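Local coordinates for predicted phosphatase, HAD family (Clostridium acetobutylicum, PDB 3MC1), which probably hydrolyses phosphate esters as a phosphatase of the haloacid dehalogenase superfamily, with a metal ion held in its active site, at residues I22-K27 against L40-F46; M82-V87 against Q118-F123; V107-K111 against S142-I148; A162-D167 against L180-V185; D167-V172 against F189-L195. All blocks are in the same frame, centred on the assembly; numbering follows the deposited sequence.

Interaction 1: residues I22-K27 against L40-F46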
# COMPACT_ATOMS: atom_id res chain seq x y z
N ILE A 22 -6.89 7.78 7.04
CA ILE A 22 -5.73 7.28 7.76
C ILE A 22 -5.15 8.34 8.71
O ILE A 22 -4.87 8.04 9.86
CB ILE A 22 -4.63 6.79 6.78
CG1 ILE A 22 -5.16 5.59 5.99
CG2 ILE A 22 -3.36 6.40 7.54
CD1 ILE A 22 -4.22 5.10 4.88
N THR A 23 -4.98 9.57 8.23
CA THR A 23 -4.42 10.60 9.10
C THR A 23 -5.38 10.91 10.24
O THR A 23 -4.95 11.22 11.35
CB THR A 23 -4.08 11.90 8.32
OG1 THR A 23 -5.24 12.38 7.64
CG2 THR A 23 -2.95 11.63 7.32
N LYS A 24 -6.68 10.81 9.97
CA LYS A 24 -7.67 11.07 11.00
C LYS A 24 -7.65 9.96 12.06
O LYS A 24 -7.85 10.23 13.25
CB LYS A 24 -9.06 11.22 10.39
CG LYS A 24 -9.32 12.62 9.86
CD LYS A 24 -10.71 12.77 9.23
CE LYS A 24 -10.89 14.20 8.72
NZ LYS A 24 -12.24 14.45 8.15
N SER A 25 -7.40 8.72 11.64
CA SER A 25 -7.34 7.60 12.58
C SER A 25 -6.10 7.73 13.46
O SER A 25 -6.12 7.42 14.65
CB SER A 25 -7.32 6.26 11.83
OG SER A 25 -8.49 6.09 11.05
N VAL A 26 -5.00 8.20 12.86
CA VAL A 26 -3.77 8.39 13.62
C VAL A 26 -3.96 9.54 14.61
O VAL A 26 -3.57 9.42 15.77
CB VAL A 26 -2.59 8.72 12.67
CG1 VAL A 26 -1.31 8.96 13.48
CG2 VAL A 26 -2.40 7.58 11.68
N LYS A 27 -4.57 10.63 14.16
CA LYS A 27 -4.81 11.78 15.04
C LYS A 27 -5.70 11.36 16.20
O LYS A 27 -5.48 11.76 17.34
CB LYS A 27 -5.47 12.93 14.27
CG LYS A 27 -5.79 14.12 15.17
CD LYS A 27 -6.73 15.10 14.48
CE LYS A 27 -6.00 16.29 13.88
NZ LYS A 27 -5.54 17.24 14.93
N LEU A 40 -3.42 17.37 9.94
CA LEU A 40 -3.37 15.99 9.47
C LEU A 40 -2.25 15.74 8.48
O LEU A 40 -1.57 14.71 8.55
CB LEU A 40 -4.71 15.64 8.82
CG LEU A 40 -5.94 15.75 9.73
CD1 LEU A 40 -7.20 15.61 8.91
CD2 LEU A 40 -5.87 14.67 10.80
N SER A 41 -2.05 16.67 7.57
CA SER A 41 -1.01 16.55 6.55
C SER A 41 0.34 16.11 7.12
O SER A 41 1.10 15.42 6.45
CB SER A 41 -0.86 17.88 5.81
OG SER A 41 0.06 17.75 4.74
N SER A 42 0.63 16.50 8.36
CA SER A 42 1.90 16.12 8.97
C SER A 42 1.94 14.63 9.31
O SER A 42 2.97 14.11 9.73
CB SER A 42 2.15 16.96 10.22
OG SER A 42 1.21 16.67 11.24
N LEU A 43 0.81 13.95 9.13
CA LEU A 43 0.74 12.53 9.42
C LEU A 43 0.69 11.70 8.13
O LEU A 43 0.43 10.50 8.16
CB LEU A 43 -0.50 12.22 10.28
CG LEU A 43 -0.55 12.91 11.64
CD1 LEU A 43 -1.84 12.54 12.37
CD2 LEU A 43 0.67 12.50 12.46
N ASN A 44 0.95 12.34 6.99
CA ASN A 44 0.94 11.64 5.71
C ASN A 44 1.94 10.50 5.66
O ASN A 44 1.69 9.49 5.01
CB ASN A 44 1.23 12.61 4.55
CG ASN A 44 0.02 13.47 4.19
OD1 ASN A 44 -1.02 13.40 4.84
ND2 ASN A 44 0.16 14.28 3.15
N LYS A 45 3.06 10.67 6.36
CA LYS A 45 4.11 9.65 6.37
C LYS A 45 3.63 8.32 6.94
O LYS A 45 4.30 7.30 6.79
CB LYS A 45 5.33 10.13 7.17
CG LYS A 45 5.09 10.20 8.67
CD LYS A 45 4.53 11.54 9.10
CE LYS A 45 5.65 12.53 9.36
NZ LYS A 45 6.50 12.11 10.52
N PHE A 46 2.48 8.35 7.62
CA PHE A 46 1.89 7.14 8.20
C PHE A 46 1.17 6.34 7.11
O PHE A 46 0.73 5.20 7.34
CB PHE A 46 0.88 7.52 9.29
CG PHE A 46 1.45 7.55 10.69
CD1 PHE A 46 1.35 6.44 11.52
CD2 PHE A 46 2.05 8.71 11.18
CE1 PHE A 46 1.85 6.48 12.84
CE2 PHE A 46 2.55 8.76 12.49
CZ PHE A 46 2.44 7.65 13.31
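In the helical cap that HAD phosphatases of this type insert after the first strand of the core, helix 19-31 meets the 3-10 segment of residues 40-46 through Thr-23, Val-26 and Lys-27 on one side and Leu-40, Leu-43 and Phe-46 on the other. No hydrogen bond crosses, so the fit of apolar groups carries the contact. Leu-40 sends its two methyls to different lysines: CD1 lies 3.8 Å from CG of Lys-24, while CD2 packs tightly against CE of Lys-27. The Lys-27 chain runs at about a right angle to the leucine and bends at chi3 (-99°), which carries NZ to the carbonyl of Val-37. Thr-23 presents OG1 to CB of Leu-40 at 3.5 Å, yet that hydroxyl is bonded within its own helix, to Ala-19 O. CG2 of Thr-23 lies 3.6 Å from OD1 of Asn-44. CD1 of Leu-43 touches both the carbonyl O of Thr-23 and CG1 of Val-26. Phe-55 and Tyr-58 close in on Phe-46. With Val-26 CG1 anti to the backbone N (chi1 178°), that methyl stands over the centre of the Phe-46 ring, a CH-pi contact 3.8 Å from the centroid and 5° off the ring normal.

Interaction 2: residues M82-V87 against Q118-F123; sequences MFENKV and QILEHF
Apolar packing comes first: the selenomethionine Met-82 lays CE against CG1 of Ile-119 at 3.8 Å, the two side chains running antiparallel alongside each other. At the far end CG2 of Val-87 rests 3.6 Å from CG of Phe-123. The aromatic contact is a T-shaped pair, the edge of Phe-83 turned to the face of His-122, with centroids 5.0 Å apart and planes at 63°. Asn-85 brings CB to the edge of the Phe-123 ring, near its plane, 3.5 Å from CZ, and its amide stands almost perpendicular to that ring. Among polar atoms, OE1 of Gln-118 lies 3.6 Å from SE of Met-82. Hydrogen bonds hold the loop to itself: Asn-85 ND2 donates to Met-82 O, and Asn-85 OD1 accepts from Lys-86 N, which fixes the amide's rotation. A water donates to Phe-83 O and bonds weakly to His-122 NE2, bridging the segments near the surface. Here the linker leaving cap helix 63-81 returns across the end of core helix 113-122, the cap-to-core junction of a capped HAD fold.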
# COMPACT_ATOMS: atom_id res chain seq x y z
N MSE A 82 -11.77 4.06 6.99
CA MSE A 82 -11.67 3.34 5.72
C MSE A 82 -12.54 3.92 4.61
O MSE A 82 -12.24 3.74 3.43
CB MSE A 82 -12.01 1.85 5.91
CG MSE A 82 -13.43 1.56 6.38
SE MSE A 82 -13.97 -0.29 6.03
CE MSE A 82 -14.38 -0.11 4.12
N PHE A 83 -13.61 4.61 4.99
CA PHE A 83 -14.54 5.21 4.03
C PHE A 83 -14.14 6.63 3.61
O PHE A 83 -14.58 7.10 2.57
CB PHE A 83 -15.96 5.21 4.61
CG PHE A 83 -16.46 3.84 4.99
CD1 PHE A 83 -16.60 2.85 4.02
CD2 PHE A 83 -16.77 3.53 6.31
CE1 PHE A 83 -17.04 1.57 4.37
CE2 PHE A 83 -17.21 2.25 6.66
CZ PHE A 83 -17.35 1.27 5.69
N GLU A 84 -13.33 7.30 4.42
CA GLU A 84 -12.85 8.64 4.11
C GLU A 84 -11.66 8.31 3.21
O GLU A 84 -10.49 8.46 3.56
CB GLU A 84 -12.43 9.35 5.40
CG GLU A 84 -13.59 9.39 6.40
CD GLU A 84 -13.28 10.18 7.66
OE1 GLU A 84 -12.31 9.84 8.36
OE2 GLU A 84 -14.02 11.14 7.96
N ASN A 85 -12.03 7.86 2.02
CA ASN A 85 -11.12 7.34 1.02
C ASN A 85 -11.62 7.71 -0.37
O ASN A 85 -12.78 8.11 -0.54
CB ASN A 85 -11.15 5.83 1.18
CG ASN A 85 -9.86 5.16 0.86
OD1 ASN A 85 -9.06 5.65 0.07
ND2 ASN A 85 -9.65 3.99 1.48
N LYS A 86 -10.76 7.54 -1.37
CA LYS A 86 -11.11 7.82 -2.77
C LYS A 86 -10.19 7.00 -3.65
O LYS A 86 -9.06 6.72 -3.27
CB LYS A 86 -10.88 9.31 -3.10
CG LYS A 86 -11.79 10.29 -2.38
CD LYS A 86 -11.39 11.74 -2.66
CE LYS A 86 -9.98 12.05 -2.16
NZ LYS A 86 -9.65 13.51 -2.25
N VAL A 87 -10.67 6.61 -4.82
CA VAL A 87 -9.85 5.85 -5.77
C VAL A 87 -9.19 6.90 -6.66
O VAL A 87 -9.85 7.87 -7.06
CB VAL A 87 -10.72 4.92 -6.64
CG1 VAL A 87 -9.87 4.28 -7.73
CG2 VAL A 87 -11.34 3.84 -5.77
N GLN A 118 -12.48 -5.06 2.37
CA GLN A 118 -13.68 -4.24 2.55
C GLN A 118 -13.62 -3.00 1.70
O GLN A 118 -14.62 -2.58 1.11
CB GLN A 118 -13.84 -3.78 4.00
CG GLN A 118 -14.17 -4.83 5.01
CD GLN A 118 -14.37 -4.22 6.38
OE1 GLN A 118 -15.37 -3.52 6.62
NE2 GLN A 118 -13.42 -4.46 7.28
N ILE A 119 -12.45 -2.37 1.68
CA ILE A 119 -12.24 -1.15 0.91
C ILE A 119 -12.35 -1.39 -0.60
O ILE A 119 -13.06 -0.66 -1.29
CB ILE A 119 -10.85 -0.54 1.26
CG1 ILE A 119 -10.87 0.01 2.69
CG2 ILE A 119 -10.49 0.55 0.28
CD1 ILE A 119 -9.49 0.29 3.25
N LEU A 120 -11.65 -2.40 -1.10
CA LEU A 120 -11.68 -2.69 -2.54
C LEU A 120 -13.07 -3.12 -3.01
O LEU A 120 -13.48 -2.80 -4.13
CB LEU A 120 -10.62 -3.73 -2.88
CG LEU A 120 -9.20 -3.18 -2.70
CD1 LEU A 120 -8.16 -4.28 -2.81
CD2 LEU A 120 -8.97 -2.09 -3.74
N GLU A 121 -13.80 -3.83 -2.17
CA GLU A 121 -15.15 -4.25 -2.52
C GLU A 121 -16.05 -3.02 -2.44
O GLU A 121 -16.91 -2.80 -3.30
CB GLU A 121 -15.65 -5.34 -1.57
CG GLU A 121 -14.76 -6.56 -1.55
CD GLU A 121 -15.34 -7.71 -0.74
OE1 GLU A 121 -16.13 -7.44 0.20
OE2 GLU A 121 -15.00 -8.87 -1.03
N HIS A 122 -15.84 -2.20 -1.41
CA HIS A 122 -16.62 -0.98 -1.23
C HIS A 122 -16.50 -0.11 -2.48
O HIS A 122 -17.47 0.50 -2.93
CB HIS A 122 -16.11 -0.19 -0.02
CG HIS A 122 -16.81 1.12 0.19
ND1 HIS A 122 -18.11 1.21 0.66
CD2 HIS A 122 -16.41 2.39 -0.03
CE1 HIS A 122 -18.46 2.48 0.72
NE2 HIS A 122 -17.45 3.22 0.31
N PHE A 123 -15.29 -0.05 -3.04
CA PHE A 123 -15.05 0.76 -4.22
C PHE A 123 -15.32 0.03 -5.54
O PHE A 123 -15.12 0.59 -6.61
CB PHE A 123 -13.63 1.32 -4.18
CG PHE A 123 -13.47 2.47 -3.20
CD1 PHE A 123 -14.17 3.66 -3.39
CD2 PHE A 123 -12.67 2.34 -2.07
CE1 PHE A 123 -14.07 4.71 -2.47
CE2 PHE A 123 -12.56 3.39 -1.15
CZ PHE A 123 -13.27 4.57 -1.35
O HOH W 1 -16.04 6.19 0.60

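Interaction 3: residues V107-K111 against S142-I148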
# COMPACT_ATOMS: atom_id res chain seq x y z
N VAL A 107 -3.04 -7.63 -5.09
CA VAL A 107 -2.77 -6.54 -4.17
C VAL A 107 -1.84 -7.13 -3.11
O VAL A 107 -2.12 -8.19 -2.54
CB VAL A 107 -4.04 -6.00 -3.46
CG1 VAL A 107 -3.63 -5.03 -2.34
CG2 VAL A 107 -4.93 -5.28 -4.46
N ALA A 108 -0.73 -6.46 -2.87
CA ALA A 108 0.24 -6.88 -1.86
C ALA A 108 0.43 -5.63 -1.01
O ALA A 108 1.09 -4.68 -1.44
CB ALA A 108 1.55 -7.29 -2.53
N THR A 109 -0.14 -5.64 0.19
CA THR A 109 -0.07 -4.47 1.05
C THR A 109 0.20 -4.75 2.53
O THR A 109 -0.09 -5.84 3.02
CB THR A 109 -1.41 -3.68 0.94
OG1 THR A 109 -1.39 -2.55 1.80
CG2 THR A 109 -2.59 -4.58 1.32
N SER A 110 0.76 -3.77 3.23
CA SER A 110 1.01 -3.91 4.66
C SER A 110 -0.31 -3.62 5.39
O SER A 110 -0.44 -3.86 6.59
CB SER A 110 2.09 -2.92 5.15
OG SER A 110 3.39 -3.32 4.75
N LYS A 111 -1.29 -3.08 4.67
CA LYS A 111 -2.57 -2.81 5.31
C LYS A 111 -3.23 -4.15 5.64
O LYS A 111 -3.08 -5.12 4.90
CB LYS A 111 -3.46 -2.01 4.36
CG LYS A 111 -4.78 -1.57 4.98
CD LYS A 111 -5.65 -0.88 3.97
CE LYS A 111 -6.33 0.34 4.57
NZ LYS A 111 -5.32 1.34 5.01
N SER A 142 3.32 -8.62 8.18
CA SER A 142 2.98 -7.23 7.87
C SER A 142 3.98 -6.39 7.07
O SER A 142 3.56 -5.42 6.44
CB SER A 142 2.61 -6.49 9.15
OG SER A 142 3.69 -6.47 10.07
N THR A 143 5.27 -6.71 7.10
CA THR A 143 6.21 -5.89 6.33
C THR A 143 5.99 -6.15 4.84
O THR A 143 5.51 -7.22 4.45
CB THR A 143 7.70 -6.18 6.68
OG1 THR A 143 8.01 -7.55 6.39
CG2 THR A 143 7.96 -5.89 8.16
N LYS A 144 6.31 -5.16 4.02
CA LYS A 144 6.13 -5.27 2.58
C LYS A 144 6.81 -6.51 2.01
O LYS A 144 6.23 -7.23 1.20
CB LYS A 144 6.66 -3.99 1.91
CG LYS A 144 6.27 -3.82 0.44
CD LYS A 144 4.76 -3.90 0.21
CE LYS A 144 3.97 -2.94 1.10
NZ LYS A 144 4.44 -1.52 1.02
N GLU A 145 8.04 -6.75 2.44
CA GLU A 145 8.79 -7.92 1.98
C GLU A 145 8.04 -9.21 2.29
O GLU A 145 7.91 -10.09 1.44
CB GLU A 145 10.16 -7.99 2.66
CG GLU A 145 10.83 -9.34 2.49
CD GLU A 145 12.07 -9.49 3.36
OE1 GLU A 145 11.96 -9.31 4.59
OE2 GLU A 145 13.15 -9.79 2.81
N ASP A 146 7.55 -9.32 3.52
CA ASP A 146 6.86 -10.54 3.93
C ASP A 146 5.51 -10.77 3.26
O ASP A 146 5.13 -11.91 2.99
CB ASP A 146 6.69 -10.57 5.46
CG ASP A 146 8.02 -10.56 6.21
OD1 ASP A 146 9.08 -10.84 5.59
OD2 ASP A 146 8.02 -10.29 7.44
N VAL A 147 4.77 -9.70 2.98
CA VAL A 147 3.47 -9.87 2.34
C VAL A 147 3.63 -10.20 0.86
O VAL A 147 2.89 -11.02 0.31
CB VAL A 147 2.59 -8.60 2.51
CG1 VAL A 147 1.31 -8.72 1.72
CG2 VAL A 147 2.27 -8.40 3.99
N ILE A 148 4.61 -9.58 0.21
CA ILE A 148 4.86 -9.87 -1.19
C ILE A 148 5.29 -11.34 -1.31
O ILE A 148 4.82 -12.07 -2.18
CB ILE A 148 5.96 -8.94 -1.77
CG1 ILE A 148 5.41 -7.52 -1.93
CG2 ILE A 148 6.45 -9.49 -3.11
CD1 ILE A 148 6.46 -6.45 -2.29
O HOH W 2 1.66 -1.11 2.18
O HOH W 3 4.96 -1.31 3.63
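Ser-110 and Lys-144 meet where strand 104-109 ends and helix 144-155 begins. The serine hydroxyl lies beside its own backbone N (chi1 -75°) and donates to Ser-142 O at 2.7 Å, approaching almost straight on to the carbonyl (C=O...O angle 163°). Lys-144 folds back on itself, bent at chi2, chi3 and chi4, until its CE comes 3.7 Å from Ser-110 OG. Beneath this polar layer the side chains are apolar. Val-147 points at the strand and sets CG1 against Thr-109 O at 3.5 Å, and Ile-148 meets CB of Ala-108 through its CG1 at 3.9 Å. Thr-109 turns away from the helix, its OG1 accepting from Lys-111 N in an ST turn and hydrogen-bonded also to Asp-10, while Lys-111 NZ pairs with the metal ligand Asp-12. Lys-144 instead makes a salt bridge to Asp-171 beside the site, a placement consistent with the conserved basic residue of HAD phosphatases. One water donates to Ser-110 OG and accepts from Lys-144 NZ at 2.7 Å; a second accepts from Ser-110 N and, weakly, from the same NZ. Salt bridge and waters together thus fix the position of the lysine ammonium against the end of the strand.

Interaction 4: residues A162-D167 against L180-V185. With NA (sodium ion), chain C.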
# COMPACT_ATOMS: atom_id res chain seq x y z
N ALA A 162 6.67 -11.29 -12.57
CA ALA A 162 5.88 -10.28 -11.87
C ALA A 162 6.67 -9.02 -11.56
O ALA A 162 7.90 -9.03 -11.55
CB ALA A 162 5.34 -10.87 -10.59
N ILE A 163 5.93 -7.94 -11.33
CA ILE A 163 6.52 -6.65 -10.97
C ILE A 163 5.72 -6.09 -9.79
O ILE A 163 4.58 -6.50 -9.54
CB ILE A 163 6.45 -5.65 -12.14
CG1 ILE A 163 4.99 -5.37 -12.49
CG2 ILE A 163 7.19 -6.22 -13.36
CD1 ILE A 163 4.80 -4.15 -13.41
N MSE A 164 6.31 -5.15 -9.06
CA MSE A 164 5.65 -4.53 -7.91
C MSE A 164 5.44 -3.04 -8.16
O MSE A 164 6.36 -2.34 -8.57
CB MSE A 164 6.51 -4.74 -6.66
CG MSE A 164 5.98 -4.08 -5.40
SE MSE A 164 4.26 -4.77 -4.84
CE MSE A 164 3.76 -3.35 -3.60
N ILE A 165 4.22 -2.56 -7.93
CA ILE A 165 3.90 -1.15 -8.11
C ILE A 165 3.61 -0.54 -6.73
O ILE A 165 2.75 -1.05 -6.00
CB ILE A 165 2.65 -0.94 -9.01
CG1 ILE A 165 2.96 -1.27 -10.49
CG2 ILE A 165 2.25 0.53 -8.99
CD1 ILE A 165 3.64 -2.56 -10.72
N GLY A 166 4.32 0.54 -6.38
CA GLY A 166 4.12 1.18 -5.09
C GLY A 166 4.53 2.65 -5.13
O GLY A 166 5.14 3.09 -6.11
N ASP A 167 4.21 3.39 -4.07
CA ASP A 167 4.53 4.82 -4.00
C ASP A 167 5.62 5.19 -2.99
O ASP A 167 6.10 6.33 -2.99
CB ASP A 167 3.25 5.62 -3.68
CG ASP A 167 2.63 5.24 -2.33
OD1 ASP A 167 2.42 4.02 -2.08
OD2 ASP A 167 2.33 6.16 -1.53
N LEU A 180 12.02 -8.71 -7.38
CA LEU A 180 11.05 -8.21 -8.33
C LEU A 180 11.37 -6.80 -8.77
O LEU A 180 11.81 -5.97 -7.97
CB LEU A 180 9.65 -8.18 -7.72
CG LEU A 180 8.92 -9.46 -7.34
CD1 LEU A 180 7.56 -9.06 -6.76
CD2 LEU A 180 8.75 -10.35 -8.56
N PRO A 181 11.17 -6.50 -10.06
CA PRO A 181 11.45 -5.13 -10.50
C PRO A 181 10.30 -4.33 -9.91
O PRO A 181 9.23 -4.88 -9.62
CB PRO A 181 11.37 -5.23 -12.01
CG PRO A 181 10.39 -6.33 -12.23
CD PRO A 181 10.77 -7.36 -11.19
N SER A 182 10.52 -3.04 -9.72
CA SER A 182 9.48 -2.19 -9.16
C SER A 182 9.29 -0.91 -9.94
O SER A 182 10.23 -0.36 -10.51
CB SER A 182 9.83 -1.84 -7.71
OG SER A 182 11.10 -1.21 -7.62
N ILE A 183 8.04 -0.47 -10.00
CA ILE A 183 7.69 0.78 -10.64
C ILE A 183 7.16 1.64 -9.50
O ILE A 183 6.17 1.28 -8.85
CB ILE A 183 6.55 0.65 -11.67
CG1 ILE A 183 6.94 -0.31 -12.80
CG2 ILE A 183 6.25 2.04 -12.25
CD1 ILE A 183 5.84 -0.46 -13.85
N GLY A 184 7.84 2.75 -9.23
CA GLY A 184 7.40 3.63 -8.17
C GLY A 184 6.55 4.72 -8.79
O GLY A 184 6.84 5.18 -9.90
N VAL A 185 5.48 5.12 -8.10
CA VAL A 185 4.63 6.19 -8.62
C VAL A 185 4.77 7.38 -7.68
O VAL A 185 4.87 7.21 -6.46
CB VAL A 185 3.15 5.75 -8.71
CG1 VAL A 185 3.06 4.45 -9.52
CG2 VAL A 185 2.56 5.56 -7.31
NA NA C . 1.49 2.81 -0.38
O HOH W 4 1.39 4.93 0.68
O HOH W 5 3.35 2.03 0.54
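Ile-163 and Pro-181 form the tightest apolar meeting between these segments: CG2 of the isoleucine presses on CG of the proline ring at 3.4 Å, closer than ordinary van der Waals contact, the two side chains at about a right angle. Ile-163 CG1 sits between the backbone N and the carbonyl carbon (chi1 63°), and the chain beyond it carries CD1 to CD1 of Ile-183 at 3.9 Å. On the same side Ile-165 CG2 meets CG1 of Val-185. The opposite face bears selenomethionine Met-164 and Ser-182, covered by helices 169-176 and 144-155; the Met-164 chain bends at chi2 toward Lys-144 and Ile-148. The two backbones are joined by a parallel ladder: Met-164 N to Pro-181 O, Ile-183 N to Met-164 O at 2.9 Å, Gly-166 N to Ile-183 O at 3.2 Å, and Val-185 N to Gly-166 O. Past the strand end, Asp-167 rests CB on CG2 of Val-185 and binds sodium through OD1 at 2.3 Å, while OD2 accepts from Phe-189 N and from a water that is itself a ligand of the ion. OD2 of Asp-10 and the backbone O of Asp-12 complete the protein ligands. Strand 162-166, helix 169-176 and strand 182-185 make a beta-alpha-beta unit of the Rossmann-like HAD core, its metal site at the carboxyl ends of the strands.

Interaction 5: residues D167-V172 against F189-L195. With NA (sodium ion), chain C.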
# COMPACT_ATOMS: atom_id res chain seq x y z
N ASP A 167 4.21 3.39 -4.07
CA ASP A 167 4.53 4.82 -4.00
C ASP A 167 5.62 5.19 -2.99
O ASP A 167 6.10 6.33 -2.99
CB ASP A 167 3.25 5.62 -3.68
CG ASP A 167 2.63 5.24 -2.33
OD1 ASP A 167 2.42 4.02 -2.08
OD2 ASP A 167 2.33 6.16 -1.53
N ARG A 168 6.02 4.23 -2.15
CA ARG A 168 7.02 4.49 -1.13
C ARG A 168 8.28 3.63 -1.26
O ARG A 168 8.29 2.61 -1.95
CB ARG A 168 6.41 4.27 0.26
CG ARG A 168 5.11 5.04 0.55
CD ARG A 168 5.34 6.54 0.60
NE ARG A 168 6.28 6.93 1.65
CZ ARG A 168 5.98 6.98 2.94
NH1 ARG A 168 4.76 6.68 3.37
NH2 ARG A 168 6.92 7.33 3.82
N GLU A 169 9.34 4.05 -0.58
CA GLU A 169 10.60 3.32 -0.61
C GLU A 169 10.40 1.91 -0.06
O GLU A 169 11.11 0.99 -0.45
CB GLU A 169 11.64 4.05 0.25
CG GLU A 169 11.29 4.09 1.72
CD GLU A 169 12.37 4.74 2.56
OE1 GLU A 169 13.55 4.34 2.42
OE2 GLU A 169 12.05 5.64 3.36
N TYR A 170 9.43 1.75 0.83
CA TYR A 170 9.13 0.45 1.43
C TYR A 170 8.71 -0.55 0.36
O TYR A 170 9.01 -1.75 0.46
CB TYR A 170 8.03 0.61 2.47
CG TYR A 170 8.37 1.64 3.52
CD1 TYR A 170 9.37 1.39 4.46
CD2 TYR A 170 7.71 2.87 3.56
CE1 TYR A 170 9.73 2.35 5.40
CE2 TYR A 170 8.06 3.84 4.51
CZ TYR A 170 9.07 3.57 5.43
OH TYR A 170 9.43 4.52 6.36
N ASP A 171 8.01 -0.05 -0.65
CA ASP A 171 7.57 -0.90 -1.74
C ASP A 171 8.76 -1.34 -2.58
O ASP A 171 8.84 -2.50 -2.99
CB ASP A 171 6.56 -0.15 -2.60
CG ASP A 171 5.28 0.13 -1.84
OD1 ASP A 171 4.65 -0.85 -1.40
OD2 ASP A 171 4.92 1.32 -1.67
N VAL A 172 9.69 -0.42 -2.83
CA VAL A 172 10.88 -0.73 -3.61
C VAL A 172 11.73 -1.75 -2.87
O VAL A 172 12.16 -2.75 -3.45
CB VAL A 172 11.73 0.55 -3.87
CG1 VAL A 172 12.93 0.20 -4.73
CG2 VAL A 172 10.88 1.61 -4.57
N PHE A 189 2.16 9.03 -1.87
CA PHE A 189 2.76 9.68 -0.71
C PHE A 189 4.27 9.58 -0.64
O PHE A 189 4.87 9.85 0.40
CB PHE A 189 2.08 9.14 0.54
CG PHE A 189 0.59 9.34 0.53
CD1 PHE A 189 0.04 10.55 0.93
CD2 PHE A 189 -0.25 8.35 0.01
CE1 PHE A 189 -1.33 10.78 0.80
CE2 PHE A 189 -1.62 8.57 -0.12
CZ PHE A 189 -2.16 9.79 0.28
N GLY A 190 4.89 9.21 -1.75
CA GLY A 190 6.33 9.11 -1.82
C GLY A 190 6.81 10.10 -2.87
O GLY A 190 6.05 10.47 -3.76
N SER A 191 8.06 10.54 -2.77
CA SER A 191 8.58 11.50 -3.75
C SER A 191 9.50 10.82 -4.75
O SER A 191 9.97 9.71 -4.52
CB SER A 191 9.35 12.62 -3.03
OG SER A 191 10.54 12.13 -2.45
N TYR A 192 9.73 11.49 -5.87
CA TYR A 192 10.63 10.95 -6.89
C TYR A 192 11.97 10.60 -6.23
O TYR A 192 12.51 9.51 -6.41
CB TYR A 192 10.88 11.98 -7.98
CG TYR A 192 11.99 11.57 -8.92
CD1 TYR A 192 11.74 10.72 -9.99
CD2 TYR A 192 13.30 12.00 -8.70
CE1 TYR A 192 12.78 10.31 -10.83
CE2 TYR A 192 14.34 11.59 -9.53
CZ TYR A 192 14.07 10.75 -10.59
OH TYR A 192 15.10 10.35 -11.41
N GLU A 193 12.50 11.56 -5.47
CA GLU A 193 13.77 11.42 -4.77
C GLU A 193 13.76 10.25 -3.80
O GLU A 193 14.75 9.51 -3.70
CB GLU A 193 14.11 12.72 -4.01
CG GLU A 193 14.44 13.95 -4.89
CD GLU A 193 13.24 14.53 -5.64
OE1 GLU A 193 12.10 14.42 -5.12
OE2 GLU A 193 13.43 15.13 -6.73
N GLU A 194 12.66 10.08 -3.07
CA GLU A 194 12.54 8.97 -2.13
C GLU A 194 12.65 7.64 -2.86
O GLU A 194 13.36 6.73 -2.43
CB GLU A 194 11.20 9.03 -1.39
CG GLU A 194 10.96 7.85 -0.44
CD GLU A 194 9.56 7.85 0.17
OE1 GLU A 194 9.14 8.90 0.69
OE2 GLU A 194 8.90 6.78 0.16
N LEU A 195 11.95 7.54 -3.99
CA LEU A 195 11.94 6.31 -4.78
C LEU A 195 13.25 6.06 -5.51
O LEU A 195 13.70 4.91 -5.60
CB LEU A 195 10.78 6.36 -5.78
CG LEU A 195 9.40 6.38 -5.10
CD1 LEU A 195 8.33 6.87 -6.08
CD2 LEU A 195 9.09 4.98 -4.58
NA NA C . 1.49 2.81 -0.38
O HOH W 4 1.39 4.93 0.68
O HOH W 5 3.35 2.03 0.54
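Glu-194 reaches across to Arg-168 and Glu-169 with a chain extended beyond CG. From CB the chain leaves with CG anti to the backbone N (chi1 177°), which points it at the start of helix 169-176. CG touches CB of Glu-169 at 3.9 Å, CD lies at the edge of the Arg-168 guanidinium, and OE2 ends between two donors. Its syn lone pair takes Arg-168 NE at 3.0 Å, a salt bridge near the guanidinium plane; its anti lone pair takes Glu-169 N at 2.9 Å. Two bonds thus fix the carboxylate at the first turn of the helix, where the helix dipole would favour its negative charge. Nearby, Phe-189 N donates to the anti lone pair of Asp-167 OD2 at 2.9 Å, holding this metal ligand from the second shell, and Asp-171 OD2 accepts from Arg-168 N and a sodium-bound water. Gly-190 CA passes 3.0 Å from Asp-167 O. Leu-195 CD2 packs on Val-172 CG2, seating helix 192-198 against helix 169-176, with strands 182-185 and 202-204 alongside.

The five contacts grade from cap to core. Interaction 1 lies within the helical cap and interaction 2 at its junction with the core; both are partly buried, and no direct hydrogen bond crosses either, mainly apolar and aromatic contacts and, in interaction 2, a water bridge. The other three are buried, and polar bonds supplement their apolar packing: interactions 3 and 5 lie at the carboxyl ends of the parallel sheet, and interaction 4 runs along the strands to reach them. Interaction 4 is the backbone ladder; interactions 3 and 5 rely on side chains and are joined by the Lys-144 to Asp-171 salt bridge. Asp-167, shared by interactions 4 and 5, ties strand to loop at the sodium ion, and Met-164 links interactions 3 and 4.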